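Local structure of obscurin (Homo sapiens, 4C4K) at residues A[19-24]-A[63-68]. The protein is a giant muscle protein with RhoGEF and kinase-bearing forms, whose first immunoglobulin domain, the fragment described here, probably serves in protein binding. Numbering follows the deposited sequence.
Sequences GKDATL and TILDLA. With EDO (1,2-ethanediol), chain D; EDO (1,2-ethanediol), chain H.
Leu67 follows the end of strand 59-64 and turns its side chain back onto residues 20-22. Its CB and CG pass beside the carbonyl of Lys20, whose O accepts the Leu67 N-H at 2.8 Å from 32° above the carbonyl plane. Beyond CG, which lies anti to the carbonyl carbon, the branches part: CD1 reaches the backbone at Asp21 N (3.7 Å), and CD2 meets Ala22 CB at 4.0 Å. An alanine here, without CG and both branches, would probably keep the backbone bond but is likely to weaken the apolar contact with Ala22 and with Leu92 of strand 84-92. Strands 22-31 and 59-64 are antiparallel neighbours in one sheet of the I-set immunoglobulin sandwich, and Ala22 and Ile64 form a hydrogen-bonded pair facing the opposing sheet, with Ala22 N to Ile64 O at 2.9 Å and Ile64 N to Ala22 O at 2.8 Å, both in the carbonyl plane. On the other face, the hydroxyls of Thr23 and Thr63 meet at 3.0 Å between OG1 atoms as their side chains cross obliquely; Arg61 also bonds Thr23 OG1. Past the paired strands, Asp21 OD1 accepts Asp66 N at 3.2 Å from above the carboxylate plane, while OD2 takes a hydrogen bond from an ethanediol.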
loop_
_atom_site.group_PDB
_atom_site.type_symbol
_atom_site.label_atom_id
_atom_site.label_comp_id
_atom_site.label_asym_id
_atom_site.label_seq_id
_atom_site.Cartn_x
_atom_site.Cartn_y
_atom_site.Cartn_z
ATOM N N GLY A 19 9.684 -6.912 -22.091
ATOM C CA GLY A 19 9.165 -5.577 -22.384
ATOM C C GLY A 19 10.095 -4.438 -21.988
ATOM O O GLY A 19 10.984 -4.608 -21.151
ATOM N N LYS A 20 9.871 -3.262 -22.572
ATOM C CA LYS A 20 10.697 -2.071 -22.371
ATOM C C LYS A 20 9.982 -1.005 -21.569
ATOM O O LYS A 20 10.586 0.028 -21.243
ATOM C CB LYS A 20 11.105 -1.489 -23.746
ATOM C CG LYS A 20 12.030 -2.396 -24.555
ATOM C CD LYS A 20 12.367 -1.787 -25.905
ATOM C CE LYS A 20 13.195 -2.719 -26.761
ATOM N NZ LYS A 20 13.449 -2.149 -28.111
ATOM N N ASP A 21 8.679 -1.217 -21.281
ATOM C CA ASP A 21 7.864 -0.220 -20.581
ATOM C C ASP A 21 6.962 -0.857 -19.544
ATOM O O ASP A 21 6.514 -1.997 -19.727
ATOM C CB ASP A 21 7.007 0.562 -21.586
ATOM C CG ASP A 21 7.777 1.066 -22.796
ATOM O OD1 ASP A 21 8.445 2.106 -22.680
ATOM O OD2 ASP A 21 7.844 0.333 -23.799
ATOM N N ALA A 22 6.659 -0.101 -18.468
ATOM C CA ALA A 22 5.781 -0.579 -17.425
ATOM C C ALA A 22 4.732 0.478 -17.120
ATOM O O ALA A 22 4.970 1.653 -17.322
ATOM C CB ALA A 22 6.583 -0.903 -16.164
ATOM N N THR A 23 3.579 0.055 -16.620
ATOM C CA THR A 23 2.540 0.963 -16.166
ATOM C C THR A 23 2.031 0.457 -14.850
ATOM O O THR A 23 1.856 -0.749 -14.657
ATOM C CB THR A 23 1.497 1.338 -17.245
ATOM O OG1 THR A 23 0.724 2.425 -16.760
ATOM C CG2 THR A 23 0.583 0.202 -17.605
ATOM N N LEU A 24 1.878 1.390 -13.919
ATOM C CA LEU A 24 1.447 1.188 -12.546
ATOM C C LEU A 24 0.172 1.988 -12.382
ATOM O O LEU A 24 0.127 3.160 -12.755
ATOM C CB LEU A 24 2.550 1.717 -11.586
ATOM C CG LEU A 24 3.756 0.764 -11.246
ATOM C CD1 LEU A 24 4.516 0.275 -12.478
ATOM C CD2 LEU A 24 4.722 1.433 -10.312
ATOM N N THR A 63 3.445 5.666 -15.572
ATOM C CA THR A 63 3.992 4.855 -16.660
ATOM C C THR A 63 5.485 5.095 -16.700
ATOM O O THR A 63 5.914 6.236 -16.641
ATOM C CB THR A 63 3.334 5.204 -18.015
ATOM O OG1 THR A 63 1.946 4.900 -17.922
ATOM C CG2 THR A 63 3.946 4.425 -19.181
ATOM N N ILE A 64 6.270 4.032 -16.809
ATOM C CA ILE A 64 7.741 4.139 -16.882
ATOM C C ILE A 64 8.162 3.676 -18.247
ATOM O O ILE A 64 7.886 2.531 -18.604
ATOM C CB ILE A 64 8.444 3.346 -15.728
ATOM C CG1 ILE A 64 7.833 3.756 -14.367
ATOM C CG2 ILE A 64 9.968 3.585 -15.749
ATOM C CD1 ILE A 64 8.184 2.828 -13.140
ATOM N N LEU A 65 8.855 4.551 -19.003
ATOM C CA LEU A 65 9.283 4.245 -20.344
ATOM C C LEU A 65 10.749 3.885 -20.373
ATOM O O LEU A 65 11.522 4.377 -19.549
ATOM C CB LEU A 65 9.019 5.432 -21.272
ATOM C CG LEU A 65 7.552 5.938 -21.382
ATOM C CD1 LEU A 65 7.471 7.080 -22.401
ATOM C CD2 LEU A 65 6.606 4.812 -21.854
ATOM N N ASP A 66 11.135 3.034 -21.325
ATOM C CA ASP A 66 12.527 2.642 -21.533
ATOM C C ASP A 66 13.186 2.139 -20.247
ATOM O O ASP A 66 14.210 2.666 -19.827
ATOM C CB ASP A 66 13.320 3.804 -22.170
ATOM C CG ASP A 66 14.493 3.339 -23.001
ATOM O OD1 ASP A 66 14.538 2.126 -23.342
ATOM O OD2 ASP A 66 15.359 4.187 -23.337
ATOM N N LEU A 67 12.553 1.155 -19.605
ATOM C CA LEU A 67 12.988 0.552 -18.336
ATOM C C LEU A 67 14.475 0.285 -18.244
ATOM O O LEU A 67 15.069 -0.243 -19.175
ATOM C CB LEU A 67 12.256 -0.780 -18.097
ATOM C CG LEU A 67 10.755 -0.717 -17.866
ATOM C CD1 LEU A 67 10.163 -2.096 -17.973
ATOM C CD2 LEU A 67 10.433 -0.064 -16.515
ATOM N N ALA A 68 15.050 0.599 -17.087
ATOM C CA ALA A 68 16.451 0.340 -16.771
ATOM C C ALA A 68 16.436 -0.539 -15.532
ATOM O O ALA A 68 15.448 -0.542 -14.788
ATOM C CB ALA A 68 17.167 1.650 -16.474
HETATM C C1 EDO D . 6.797 -3.922 -24.905
HETATM O O1 EDO D . 7.298 -3.024 -25.885
HETATM C C2 EDO D . 5.801 -3.170 -24.005
HETATM O O2 EDO D . 6.531 -2.181 -23.329
HETATM C C1 EDO H . 10.023 -7.811 -18.364
HETATM O O1 EDO H . 9.866 -6.757 -19.296
HETATM C C2 EDO H . 10.758 -7.248 -17.137
HETATM O O2 EDO H . 11.943 -6.596 -17.565
#